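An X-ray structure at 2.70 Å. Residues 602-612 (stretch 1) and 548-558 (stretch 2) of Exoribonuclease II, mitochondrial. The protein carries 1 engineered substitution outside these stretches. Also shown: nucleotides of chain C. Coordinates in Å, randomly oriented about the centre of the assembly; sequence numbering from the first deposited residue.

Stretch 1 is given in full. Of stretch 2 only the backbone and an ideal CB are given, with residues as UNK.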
# COMPACT_ATOMS: atom_id res chain seq x y z
N THR A 602 17.80 -7.43 -15.01
CA THR A 602 18.62 -7.46 -16.21
C THR A 602 19.54 -6.25 -16.23
O THR A 602 19.53 -5.41 -15.32
CB THR A 602 17.74 -7.48 -17.46
OG1 THR A 602 17.12 -6.21 -17.62
CG2 THR A 602 16.70 -8.55 -17.36
N LYS A 603 20.32 -6.15 -17.31
CA LYS A 603 21.24 -5.03 -17.46
C LYS A 603 20.49 -3.71 -17.51
O LYS A 603 20.94 -2.73 -16.92
CB LYS A 603 22.09 -5.21 -18.70
CG LYS A 603 23.18 -6.27 -18.58
CD LYS A 603 24.23 -6.09 -19.68
CE LYS A 603 25.14 -7.31 -19.80
NZ LYS A 603 25.81 -7.42 -21.13
N SER A 604 19.37 -3.63 -18.25
CA SER A 604 18.65 -2.37 -18.32
C SER A 604 17.94 -2.02 -17.01
O SER A 604 17.98 -0.86 -16.58
CB SER A 604 17.66 -2.37 -19.49
OG SER A 604 17.08 -3.62 -19.73
N THR A 605 17.26 -2.98 -16.37
CA THR A 605 16.65 -2.69 -15.07
C THR A 605 17.71 -2.24 -14.08
O THR A 605 17.49 -1.30 -13.30
CB THR A 605 15.91 -3.91 -14.53
OG1 THR A 605 16.87 -4.88 -14.10
CG2 THR A 605 15.04 -4.52 -15.61
N LEU A 606 18.83 -2.95 -14.04
CA LEU A 606 19.91 -2.56 -13.15
C LEU A 606 20.33 -1.14 -13.44
O LEU A 606 20.53 -0.33 -12.52
CB LEU A 606 21.10 -3.49 -13.35
CG LEU A 606 22.43 -2.90 -12.86
CD1 LEU A 606 22.46 -2.67 -11.34
CD2 LEU A 606 23.58 -3.75 -13.33
N LEU A 607 20.45 -0.81 -14.71
CA LEU A 607 20.86 0.53 -15.11
C LEU A 607 19.89 1.55 -14.56
O LEU A 607 20.26 2.41 -13.75
CB LEU A 607 20.90 0.59 -16.63
CG LEU A 607 21.47 1.76 -17.41
CD1 LEU A 607 21.55 1.33 -18.83
CD2 LEU A 607 20.59 3.00 -17.30
N VAL A 608 18.62 1.41 -14.94
CA VAL A 608 17.62 2.40 -14.56
C VAL A 608 17.52 2.50 -13.06
O VAL A 608 17.63 3.58 -12.49
CB VAL A 608 16.26 2.06 -15.18
CG1 VAL A 608 15.28 3.15 -14.86
CG2 VAL A 608 16.39 1.90 -16.66
N SER A 609 17.40 1.35 -12.40
CA SER A 609 17.14 1.37 -10.97
C SER A 609 18.25 2.11 -10.23
O SER A 609 17.98 3.04 -9.46
CB SER A 609 16.96 -0.06 -10.46
OG SER A 609 18.20 -0.70 -10.25
N GLU A 610 19.50 1.81 -10.56
CA GLU A 610 20.60 2.38 -9.80
C GLU A 610 20.58 3.89 -9.81
O GLU A 610 20.99 4.54 -8.84
CB GLU A 610 21.92 1.88 -10.31
CG GLU A 610 22.24 0.60 -9.64
CD GLU A 610 22.03 0.70 -8.12
OE1 GLU A 610 22.38 1.74 -7.48
OE2 GLU A 610 21.45 -0.26 -7.56
N PHE A 611 20.11 4.45 -10.91
CA PHE A 611 20.13 5.89 -11.04
C PHE A 611 19.00 6.55 -10.28
O PHE A 611 19.19 7.60 -9.66
CB PHE A 611 20.13 6.22 -12.53
CG PHE A 611 21.47 5.98 -13.17
CD1 PHE A 611 22.54 6.83 -12.93
CD2 PHE A 611 21.70 4.85 -13.93
CE1 PHE A 611 23.78 6.60 -13.48
CE2 PHE A 611 22.94 4.60 -14.48
CZ PHE A 611 23.98 5.48 -14.27
N MSE A 612 17.82 5.94 -10.26
CA MSE A 612 16.68 6.50 -9.56
C MSE A 612 16.90 6.52 -8.10
O MSE A 612 16.66 7.52 -7.45
CB MSE A 612 15.45 5.70 -9.87
CG MSE A 612 15.34 5.45 -11.34
SE MSE A 612 15.09 7.10 -12.35
CE MSE A 612 13.17 6.92 -12.58
N UNK A 548 26.71 5.46 -25.10
CA UNK A 548 26.30 6.10 -23.86
C UNK A 548 25.65 5.09 -22.92
O UNK A 548 25.85 5.13 -21.70
CB UNK A 548 25.34 7.25 -24.15
N UNK A 549 24.93 4.13 -23.49
CA UNK A 549 24.33 3.07 -22.70
C UNK A 549 25.38 2.19 -22.04
O UNK A 549 25.26 1.87 -20.85
CB UNK A 549 23.41 2.22 -23.58
N UNK A 550 26.39 1.73 -22.79
CA UNK A 550 27.39 0.87 -22.16
C UNK A 550 28.06 1.62 -21.03
O UNK A 550 28.35 1.06 -19.97
CB UNK A 550 28.43 0.39 -23.18
N UNK A 551 28.28 2.90 -21.24
CA UNK A 551 28.88 3.71 -20.21
C UNK A 551 27.96 3.79 -19.01
O UNK A 551 28.41 3.62 -17.87
CB UNK A 551 29.20 5.11 -20.74
N UNK A 552 26.67 4.01 -19.25
CA UNK A 552 25.71 4.08 -18.14
C UNK A 552 25.64 2.76 -17.40
O UNK A 552 25.59 2.74 -16.16
CB UNK A 552 24.32 4.46 -18.65
N UNK A 553 25.61 1.65 -18.12
CA UNK A 553 25.53 0.36 -17.47
C UNK A 553 26.76 0.09 -16.62
O UNK A 553 26.65 -0.42 -15.50
CB UNK A 553 25.35 -0.75 -18.51
N UNK A 554 27.94 0.42 -17.13
CA UNK A 554 29.15 0.18 -16.34
C UNK A 554 29.19 1.09 -15.12
O UNK A 554 29.75 0.71 -14.08
CB UNK A 554 30.40 0.39 -17.20
N UNK A 555 28.59 2.27 -15.20
CA UNK A 555 28.52 3.16 -14.05
C UNK A 555 27.61 2.60 -12.97
O UNK A 555 27.96 2.63 -11.78
CB UNK A 555 28.03 4.55 -14.48
N UNK A 556 26.45 2.08 -13.36
CA UNK A 556 25.54 1.52 -12.37
C UNK A 556 26.19 0.37 -11.63
O UNK A 556 26.10 0.29 -10.40
CB UNK A 556 24.24 1.05 -13.03
N UNK A 557 26.91 -0.50 -12.34
CA UNK A 557 27.52 -1.64 -11.67
C UNK A 557 28.38 -1.17 -10.51
O UNK A 557 28.31 -1.73 -9.41
CB UNK A 557 28.35 -2.46 -12.65
N UNK A 558 29.09 -0.06 -10.69
CA UNK A 558 29.93 0.41 -9.61
C UNK A 558 29.11 1.11 -8.55
O UNK A 558 29.48 1.09 -7.38
CB UNK A 558 31.02 1.35 -10.14
P U C 4 12.24 2.45 -5.16
OP1 U C 4 12.39 3.91 -5.03
OP2 U C 4 10.94 1.81 -4.87
O5' U C 4 12.57 2.12 -6.66
C5' U C 4 13.86 2.36 -7.14
C4' U C 4 13.93 1.92 -8.55
O4' U C 4 13.91 0.47 -8.59
C3' U C 4 12.73 2.31 -9.37
O3' U C 4 12.73 3.66 -9.77
C2' U C 4 12.78 1.30 -10.51
O2' U C 4 13.79 1.65 -11.44
C1' U C 4 13.23 0.05 -9.76
N1 U C 4 12.07 -0.79 -9.36
C2 U C 4 11.67 -1.73 -10.28
O2 U C 4 12.23 -1.89 -11.35
N3 U C 4 10.59 -2.48 -9.91
C4 U C 4 9.89 -2.37 -8.73
O4 U C 4 8.94 -3.14 -8.56
C5 U C 4 10.36 -1.37 -7.82
C6 U C 4 11.41 -0.62 -8.16
P A C 5 11.34 4.44 -9.92
OP1 A C 5 11.59 5.88 -10.17
OP2 A C 5 10.41 4.06 -8.81
O5' A C 5 10.74 3.85 -11.25
C5' A C 5 11.46 3.99 -12.46
C4' A C 5 10.97 3.06 -13.53
O4' A C 5 11.18 1.68 -13.13
C3' A C 5 9.49 3.13 -13.86
O3' A C 5 9.20 4.19 -14.75
C2' A C 5 9.24 1.77 -14.47
O2' A C 5 9.74 1.72 -15.80
C1' A C 5 10.11 0.89 -13.58
N9 A C 5 9.36 0.49 -12.40
C8 A C 5 9.29 1.07 -11.16
N7 A C 5 8.47 0.47 -10.34
C5 A C 5 7.96 -0.55 -11.13
C6 A C 5 7.04 -1.56 -10.86
N6 A C 5 6.44 -1.71 -9.67
N1 A C 5 6.77 -2.41 -11.87
C2 A C 5 7.38 -2.26 -13.06
N3 A C 5 8.27 -1.35 -13.45
C4 A C 5 8.50 -0.54 -12.41

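Two helices pack here with their axes 8.6 Å apart at closest approach, crossing at 65°. The contacts run from 549 to 557, and the positions whose CB points into stretch 1 are the ones it constrains most. All of stretch 2 has helical backbone angles, which favour helix-compatible residues without choosing among them.

Position 548 has nothing of stretch 1 within 5.5 Å of its ideal CB, so this contact leaves it free; it is Gln548, whose NE2 is hydrogen-bonded elsewhere in the structure.

At 549, CA-to-CB points sideways and the ideal CB lies 5.2 Å from Leu607 CD1. An apolar residue of medium size would suit this margin. It is Leu549, and here the backbone meets the neighbour, with Leu549 O 4.3 Å from Leu607 CD1.

Position 550 points away and 551 is out of reach, so stretch 1 constrains neither, and any helix-compatible residue would serve. They are Glu550 and Leu551.

Position 552 points toward stretch 1, its ideal CB 4.1 Å from Leu607 CG and 4.4 Å from Phe611 CE2. With an aliphatic branch and an aromatic ring on offer and no polar partner close by, leucine, isoleucine, valine or methionine would all be reasonable. The residue is Leu552: its CB packs on Leu607 CG at 4.1 Å, and its CD2 reaches Phe611 CZ at 3.7 Å. Its carbonyl O also lies at the edge of the Phe611 ring, 3.6 Å from CE2.

At 553 the helices are nearest, the CA atoms of this residue and Leu607 being 5.2 Å apart. CA-to-CB points sideways, so how closely the end of a side chain approaches stretch 1 depends on its chi angles; there the aliphatic part of Lys603 and the end of Leu606 offer a mainly apolar shelf. A flat ring, a methionine or a long residue with an aliphatic stem could use it. His553, with chi1 t, brings its ring to this shelf: Lys603 CD stands over one face, 3.8 Å from the ring centroid, in a CH-pi contact, and NE2 comes within 4.0 Å of Leu606 CD2.

Position 554 points away; polar or small residues would serve, and it is Thr554.

At 555, CA-to-CB is sideways with Phe611 CZ 4.2 Å from the ideal CB, so an apolar residue fits. Leu555 places its CB at the edge of that ring.

Position 556 is the most demanding. It points toward stretch 1, and its ideal CB is already 3.7 Å from Glu610 CB and 4.0 Å from both Leu606 O and Leu607 CA. Small residues, alanine, glycine or perhaps serine, are the natural candidates. Ala556 is the knob, its methyl seated among Leu606, Leu607, Glu610 and Phe611.

At 557, CA-to-CB points away, though Leu606 CD2 lies 5.0 Å from the ideal CB; a small polar or modest apolar residue would do. Thr557 approaches Leu606 CD2 with OG1 at 4.0 Å, while that hydroxyl donates to His553 O at 3.3 Å.

Position 558 is out of reach, so this contact leaves the choice open; it is Lys558.

Stretch 2 548-558: QLELLHTLATK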
# COMPACT_ATOMS: atom_id res chain seq x y z
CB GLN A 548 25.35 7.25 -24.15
CG GLN A 548 25.96 8.44 -24.83
CD GLN A 548 24.93 9.30 -25.52
OE1 GLN A 548 24.33 8.89 -26.51
NE2 GLN A 548 24.69 10.50 -24.98
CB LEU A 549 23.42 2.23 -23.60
CG LEU A 549 22.28 3.02 -24.23
CD1 LEU A 549 21.51 2.14 -25.17
CD2 LEU A 549 21.34 3.51 -23.17
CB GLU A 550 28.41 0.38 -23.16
CG GLU A 550 27.80 -0.15 -24.43
CD GLU A 550 28.84 -0.58 -25.44
OE1 GLU A 550 30.05 -0.37 -25.17
OE2 GLU A 550 28.44 -1.13 -26.49
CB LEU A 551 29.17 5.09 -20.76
CG LEU A 551 30.05 5.94 -19.85
CD1 LEU A 551 31.17 5.13 -19.20
CD2 LEU A 551 30.58 7.04 -20.72
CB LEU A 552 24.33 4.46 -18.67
CG LEU A 552 24.13 5.93 -19.01
CD1 LEU A 552 22.82 6.16 -19.71
CD2 LEU A 552 24.21 6.78 -17.75
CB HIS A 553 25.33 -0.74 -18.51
CG HIS A 553 25.41 -2.12 -17.96
ND1 HIS A 553 26.53 -2.92 -18.12
CD2 HIS A 553 24.53 -2.85 -17.23
CE1 HIS A 553 26.32 -4.08 -17.53
NE2 HIS A 553 25.12 -4.06 -16.97
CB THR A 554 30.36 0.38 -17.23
OG1 THR A 554 30.19 1.60 -17.93
CG2 THR A 554 30.45 -0.76 -18.26
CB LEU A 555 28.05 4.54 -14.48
CG LEU A 555 29.09 5.38 -15.22
CD1 LEU A 555 28.45 6.56 -15.91
CD2 LEU A 555 30.08 5.85 -14.19
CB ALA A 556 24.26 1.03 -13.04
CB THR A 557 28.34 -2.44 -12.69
OG1 THR A 557 27.47 -2.99 -13.68
CG2 THR A 557 29.09 -3.59 -12.01
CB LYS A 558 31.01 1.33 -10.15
CG LYS A 558 31.75 0.68 -11.30
CD LYS A 558 33.17 1.19 -11.38
CE LYS A 558 33.25 2.44 -12.22
NZ LYS A 558 33.31 2.09 -13.66
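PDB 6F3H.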